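Local coordinates for surface presentation of antigens protein SpaS (Shigella flexneri, PDB 2VT1) that is required for secretion of the Ipa invasion proteins and host-cell invasion, being a type III secretion exporter protein represented here by its cytoplasmic domain, at residues Ile4-Tyr9 with Ser21-Asn26; Ala17-Leu22 with Tyr60-Phe65. All coordinates share one frame; numbering follows the deposited sequence.

How the contacts relate
Both contacts belong to one three-stranded antiparallel sheet of the cytoplasmic domain, ordered 4-9, 19-25, 61-62, and their centres lie about 11 Å apart. The middle strand serves both: contact 1 uses residues 21-25 of it against 4-9, contact 2 its start against 60-65, with Ser21 and Leu22 common to the two. They also meet directly. Tyr9 N lies 2.8 Å from Phe19 O, a probable hydrogen bond that carries the hairpin pairing on from contact 1, and Ile6 CG2 packs 3.8 Å from Ile20 CG2. Strand 4-9 also pairs with a strand of the chain of another protein, so the sheet continues past contact 1 on the side remote from contact 2.

Contact 1 (Ile4-Tyr9 with Ser21-Asn26); sequences IAIGIY and SLIETN
Ala5 O takes one hydrogen bond, from Glu24 N at 3.0 Å, nearly straight (165°) and in the carbonyl plane, and a weaker CA-H...O contact from Ile23. Such pairings recur along this antiparallel beta hairpin of strands 4-9 and 19-25. Ala5 N returns a bond of 2.9 Å to Glu24 O, and Leu22 O receives a bond from Gly7 N at 3.0 Å and a CA-H...O contact from Ile6, each of these two N-H donors standing somewhat above its carbonyl plane. Side chains alternate between two faces. On one, Ile6 and Ile23, a non-hydrogen-bonded pair, lie side by side pointing the same way; CD1 of Ile6 swings across to reach CG2 of Ile23 at 3.6 Å. Beta-branched residues suit this face of the strands: Ile4, Ile6, Ile23 and Thr25 lie on it, and Tyr54 of helix 47-56 touches Ile4, Ile23 and Thr25. On the other, small Ala5 lets helix 26-38 approach through Ala29 and Val32. Leu22 CG takes the crowded position between N and the carbonyl carbon (chi1 77°), which leans the side chain over the opposing backbone, with CD1 3.7 Å from Ala5 O. Gly7, without a side chain, leaves its flank to Leu22 and Ser21. The Ser21 hydroxyl hydrogen-bonds a polar side chain of the chain of another protein, while OG also rests 3.2 Å from Gly7 C.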
loop_
_atom_site.group_PDB
_atom_site.type_symbol
_atom_site.label_atom_id
_atom_site.label_comp_id
_atom_site.label_asym_id
_atom_site.label_seq_id
_atom_site.Cartn_x
_atom_site.Cartn_y
_atom_site.Cartn_z
ATOM N N ILE B 4 2.239 -5.650 8.608
ATOM C CA ILE B 4 2.492 -4.409 7.869
ATOM C C ILE B 4 1.468 -4.244 6.717
ATOM O O ILE B 4 1.112 -5.202 6.035
ATOM C CB ILE B 4 3.924 -4.390 7.273
ATOM C CG1 ILE B 4 4.988 -4.400 8.373
ATOM C CG2 ILE B 4 4.114 -3.175 6.384
ATOM C CD1 ILE B 4 6.369 -4.781 7.876
ATOM N N ALA B 5 0.984 -3.024 6.524
ATOM C CA ALA B 5 0.139 -2.702 5.382
ATOM C C ALA B 5 0.661 -1.414 4.758
ATOM O O ALA B 5 0.805 -0.410 5.446
ATOM C CB ALA B 5 -1.303 -2.533 5.820
ATOM N N ILE B 6 0.970 -1.456 3.467
ATOM C CA ILE B 6 1.413 -0.258 2.742
ATOM C C ILE B 6 0.466 -0.054 1.565
ATOM O O ILE B 6 0.291 -0.929 0.689
ATOM C CB ILE B 6 2.890 -0.355 2.220
ATOM C CG1 ILE B 6 3.834 -1.006 3.250
ATOM C CG2 ILE B 6 3.394 1.029 1.743
ATOM C CD1 ILE B 6 4.362 -0.114 4.399
ATOM N N GLY B 7 -0.177 1.101 1.569
ATOM C CA GLY B 7 -1.073 1.469 0.517
ATOM C C GLY B 7 -0.262 2.077 -0.604
ATOM O O GLY B 7 0.678 2.824 -0.350
ATOM N N ILE B 8 -0.621 1.747 -1.838
ATOM C CA ILE B 8 0.089 2.252 -3.014
ATOM C C ILE B 8 -0.861 2.877 -4.033
ATOM O O ILE B 8 -1.829 2.270 -4.484
ATOM C CB ILE B 8 0.914 1.158 -3.712
ATOM C CG1 ILE B 8 1.883 0.499 -2.740
ATOM C CG2 ILE B 8 1.683 1.746 -4.884
ATOM C CD1 ILE B 8 3.043 1.342 -2.366
ATOM N N TYR B 9 -0.560 4.118 -4.385
ATOM C CA TYR B 9 -1.284 4.847 -5.402
ATOM C C TYR B 9 -0.381 5.008 -6.624
ATOM O O TYR B 9 0.827 4.901 -6.499
ATOM C CB TYR B 9 -1.631 6.209 -4.826
ATOM C CG TYR B 9 -2.232 7.131 -5.828
ATOM C CD1 TYR B 9 -3.525 6.937 -6.280
ATOM C CD2 TYR B 9 -1.513 8.201 -6.324
ATOM C CE1 TYR B 9 -4.092 7.783 -7.210
ATOM C CE2 TYR B 9 -2.070 9.051 -7.257
ATOM C CZ TYR B 9 -3.359 8.837 -7.696
ATOM O OH TYR B 9 -3.917 9.686 -8.620
ATOM N N SER B 21 0.360 5.816 0.247
ATOM C CA SER B 21 -0.830 6.464 0.815
ATOM C C SER B 21 -1.134 6.089 2.273
ATOM O O SER B 21 -1.956 6.727 2.928
ATOM C CB SER B 21 -2.047 6.079 -0.014
ATOM O OG SER B 21 -2.137 4.668 -0.148
ATOM N N LEU B 22 -0.504 5.037 2.774
ATOM C CA LEU B 22 -0.717 4.633 4.148
ATOM C C LEU B 22 0.360 3.645 4.556
ATOM O O LEU B 22 0.876 2.881 3.742
ATOM C CB LEU B 22 -2.144 4.066 4.351
ATOM C CG LEU B 22 -2.546 2.649 3.905
ATOM C CD1 LEU B 22 -2.202 1.615 4.963
ATOM C CD2 LEU B 22 -4.025 2.594 3.619
ATOM N N ILE B 23 0.732 3.712 5.816
ATOM C CA ILE B 23 1.580 2.707 6.417
ATOM C C ILE B 23 1.020 2.402 7.789
ATOM O O ILE B 23 1.012 3.265 8.662
ATOM C CB ILE B 23 3.029 3.172 6.597
ATOM C CG1 ILE B 23 3.645 3.602 5.255
ATOM C CG2 ILE B 23 3.852 2.045 7.233
ATOM C CD1 ILE B 23 5.144 3.906 5.322
ATOM N N GLU B 24 0.546 1.176 7.973
ATOM C CA GLU B 24 0.054 0.750 9.281
ATOM C C GLU B 24 0.716 -0.577 9.655
ATOM O O GLU B 24 1.237 -1.280 8.792
ATOM C CB GLU B 24 -1.471 0.609 9.282
ATOM C CG GLU B 24 -2.224 1.866 8.874
ATOM C CD GLU B 24 -2.091 3.013 9.868
ATOM O OE1 GLU B 24 -1.924 2.753 11.081
ATOM O OE2 GLU B 24 -2.182 4.183 9.440
ATOM N N THR B 25 0.723 -0.893 10.947
ATOM C CA THR B 25 1.355 -2.094 11.440
ATOM C C THR B 25 0.426 -2.812 12.418
ATOM O O THR B 25 -0.515 -2.227 12.957
ATOM C CB THR B 25 2.700 -1.774 12.192
ATOM O OG1 THR B 25 2.431 -0.976 13.360
ATOM C CG2 THR B 25 3.679 -1.028 11.297
ATOM N N ASN B 26 0.704 -4.094 12.631
ATOM C CA ASN B 26 0.003 -4.915 13.616
ATOM C C ASN B 26 -1.516 -4.912 13.487
ATOM O O ASN B 26 -2.035 -5.233 12.434
ATOM C CB ASN B 26 0.468 -4.531 15.019
ATOM C CG ASN B 26 1.921 -4.895 15.253
ATOM O OD1 ASN B 26 2.395 -5.910 14.732
ATOM N ND2 ASN B 26 2.641 -4.061 16.011
#

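Contact 2 (Ala17-Leu22 with Tyr60-Phe65); sequences APFISL and YSFVDF
Phe19 and Phe62 meet in a T-shaped (edge-to-face) stack, ring planes at 74° and centroids 5.1 Å apart, with CD1 of Phe19 set over the centre of the Phe62 ring. They form a non-hydrogen-bonded antiparallel pair where the short, weakly bonded strand at about 61-62 joins the sheet. Phe19 CG is anti to its backbone N (chi1 171°), so the far end of the ring reaches over the opposing backbone and CZ comes 3.5 Å from Tyr60 CA. Two nearly straight, in-plane backbone bonds flank the Phe19-Phe62 pair: Val63 N to Pro18 O at 2.9 Å and Ile20 N to Ser61 O at 2.8 Å. Next comes a G1 beta bulge, in which Tyr60 and Ser61 both face Ile20 and each N-H makes a weak bond to Ile20 O; Tyr60 takes the left-handed helical backbone conformation, a place more often filled by glycine. Val63 CG2 packs crosswise on Ile20 CG1, whose side chain leaves the sheet on the face away from Phe19, and compact Pro18 packs against Leu68, Val71 and Ile75 of helix 68-80. Farther out, Ser61 OG bonds Thr58 O, and Tyr60 OH bonds an acidic side chain of the chain of another protein. The Tyr60 ring extends along Ser21, bringing CE1 to 3.2 Å from Ser21 O.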
loop_
_atom_site.group_PDB
_atom_site.type_symbol
_atom_site.label_atom_id
_atom_site.label_comp_id
_atom_site.label_asym_id
_atom_site.label_seq_id
_atom_site.Cartn_x
_atom_site.Cartn_y
_atom_site.Cartn_z
ATOM N N ALA B 17 7.202 7.428 -10.264
ATOM C CA ALA B 17 7.271 6.641 -9.046
ATOM C C ALA B 17 5.893 6.492 -8.422
ATOM O O ALA B 17 5.114 7.450 -8.417
ATOM C CB ALA B 17 8.208 7.300 -8.061
ATOM N N PRO B 18 5.591 5.287 -7.893
ATOM C CA PRO B 18 4.386 5.041 -7.081
ATOM C C PRO B 18 4.382 5.888 -5.813
ATOM O O PRO B 18 5.410 6.388 -5.423
ATOM C CB PRO B 18 4.484 3.542 -6.735
ATOM C CG PRO B 18 5.371 2.957 -7.800
ATOM C CD PRO B 18 6.361 4.055 -8.130
ATOM N N PHE B 19 3.237 6.032 -5.169
ATOM C CA PHE B 19 3.097 6.921 -4.020
ATOM C C PHE B 19 2.501 6.138 -2.852
ATOM O O PHE B 19 1.509 5.440 -3.019
ATOM C CB PHE B 19 2.189 8.094 -4.409
ATOM C CG PHE B 19 1.775 8.987 -3.262
ATOM C CD1 PHE B 19 2.427 10.179 -3.028
ATOM C CD2 PHE B 19 0.705 8.659 -2.464
ATOM C CE1 PHE B 19 2.041 11.013 -2.004
ATOM C CE2 PHE B 19 0.312 9.495 -1.425
ATOM C CZ PHE B 19 0.971 10.675 -1.204
ATOM N N ILE B 20 3.140 6.224 -1.689
ATOM C CA ILE B 20 2.665 5.546 -0.477
ATOM C C ILE B 20 1.575 6.360 0.229
ATOM O O ILE B 20 1.847 7.439 0.745
ATOM C CB ILE B 20 3.819 5.286 0.521
ATOM C CG1 ILE B 20 4.810 4.267 -0.066
ATOM C CG2 ILE B 20 3.242 4.824 1.893
ATOM C CD1 ILE B 20 6.130 4.169 0.677
ATOM N N SER B 21 0.360 5.816 0.247
ATOM C CA SER B 21 -0.830 6.464 0.815
ATOM C C SER B 21 -1.134 6.089 2.273
ATOM O O SER B 21 -1.956 6.727 2.928
ATOM C CB SER B 21 -2.047 6.079 -0.014
ATOM O OG SER B 21 -2.137 4.668 -0.148
ATOM N N LEU B 22 -0.504 5.037 2.774
ATOM C CA LEU B 22 -0.717 4.633 4.148
ATOM C C LEU B 22 0.360 3.645 4.556
ATOM O O LEU B 22 0.876 2.881 3.742
ATOM C CB LEU B 22 -2.144 4.066 4.351
ATOM C CG LEU B 22 -2.546 2.649 3.905
ATOM C CD1 LEU B 22 -2.202 1.615 4.963
ATOM C CD2 LEU B 22 -4.025 2.594 3.619
ATOM N N TYR B 60 2.532 9.118 2.900
ATOM C CA TYR B 60 2.303 10.223 1.990
ATOM C C TYR B 60 3.599 10.694 1.344
ATOM O O TYR B 60 3.904 11.896 1.328
ATOM C CB TYR B 60 1.607 11.383 2.706
ATOM C CG TYR B 60 0.315 10.988 3.395
ATOM C CD1 TYR B 60 -0.675 10.291 2.713
ATOM C CD2 TYR B 60 0.083 11.323 4.718
ATOM C CE1 TYR B 60 -1.858 9.934 3.331
ATOM C CE2 TYR B 60 -1.102 10.973 5.350
ATOM C CZ TYR B 60 -2.071 10.281 4.649
ATOM O OH TYR B 60 -3.242 9.920 5.273
ATOM N N SER B 61 4.356 9.740 0.805
ATOM C CA SER B 61 5.570 10.064 0.066
ATOM C C SER B 61 5.750 9.138 -1.152
ATOM O O SER B 61 5.205 8.022 -1.188
ATOM C CB SER B 61 6.796 10.013 0.996
ATOM O OG SER B 61 7.098 8.697 1.436
ATOM N N PHE B 62 6.502 9.607 -2.148
ATOM C CA PHE B 62 6.793 8.798 -3.324
ATOM C C PHE B 62 7.858 7.762 -3.039
ATOM O O PHE B 62 8.737 7.987 -2.228
ATOM C CB PHE B 62 7.210 9.689 -4.486
ATOM C CG PHE B 62 6.108 10.562 -4.965
ATOM C CD1 PHE B 62 5.930 11.821 -4.424
ATOM C CD2 PHE B 62 5.211 10.104 -5.910
ATOM C CE1 PHE B 62 4.893 12.620 -4.835
ATOM C CE2 PHE B 62 4.170 10.905 -6.326
ATOM C CZ PHE B 62 4.013 12.164 -5.788
ATOM N N VAL B 63 7.759 6.612 -3.692
ATOM C CA VAL B 63 8.739 5.565 -3.500
ATOM C C VAL B 63 10.053 6.057 -4.098
ATOM O O VAL B 63 10.065 6.641 -5.174
ATOM C CB VAL B 63 8.282 4.242 -4.132
ATOM C CG1 VAL B 63 9.341 3.159 -3.951
ATOM C CG2 VAL B 63 6.978 3.805 -3.514
ATOM N N ASP B 64 11.154 5.844 -3.383
ATOM C CA ASP B 64 12.455 6.329 -3.825
ATOM C C ASP B 64 12.964 5.530 -5.024
ATOM O O ASP B 64 12.544 4.399 -5.235
ATOM C CB ASP B 64 13.454 6.294 -2.668
ATOM C CG ASP B 64 13.680 4.901 -2.134
ATOM O OD1 ASP B 64 13.463 3.941 -2.895
ATOM O OD2 ASP B 64 14.073 4.766 -0.953
ATOM N N PHE B 65 13.858 6.131 -5.813
ATOM C CA PHE B 65 14.306 5.544 -7.085
ATOM C C PHE B 65 14.746 4.111 -6.905
ATOM O O PHE B 65 14.579 3.286 -7.794
ATOM C CB PHE B 65 15.451 6.359 -7.711
#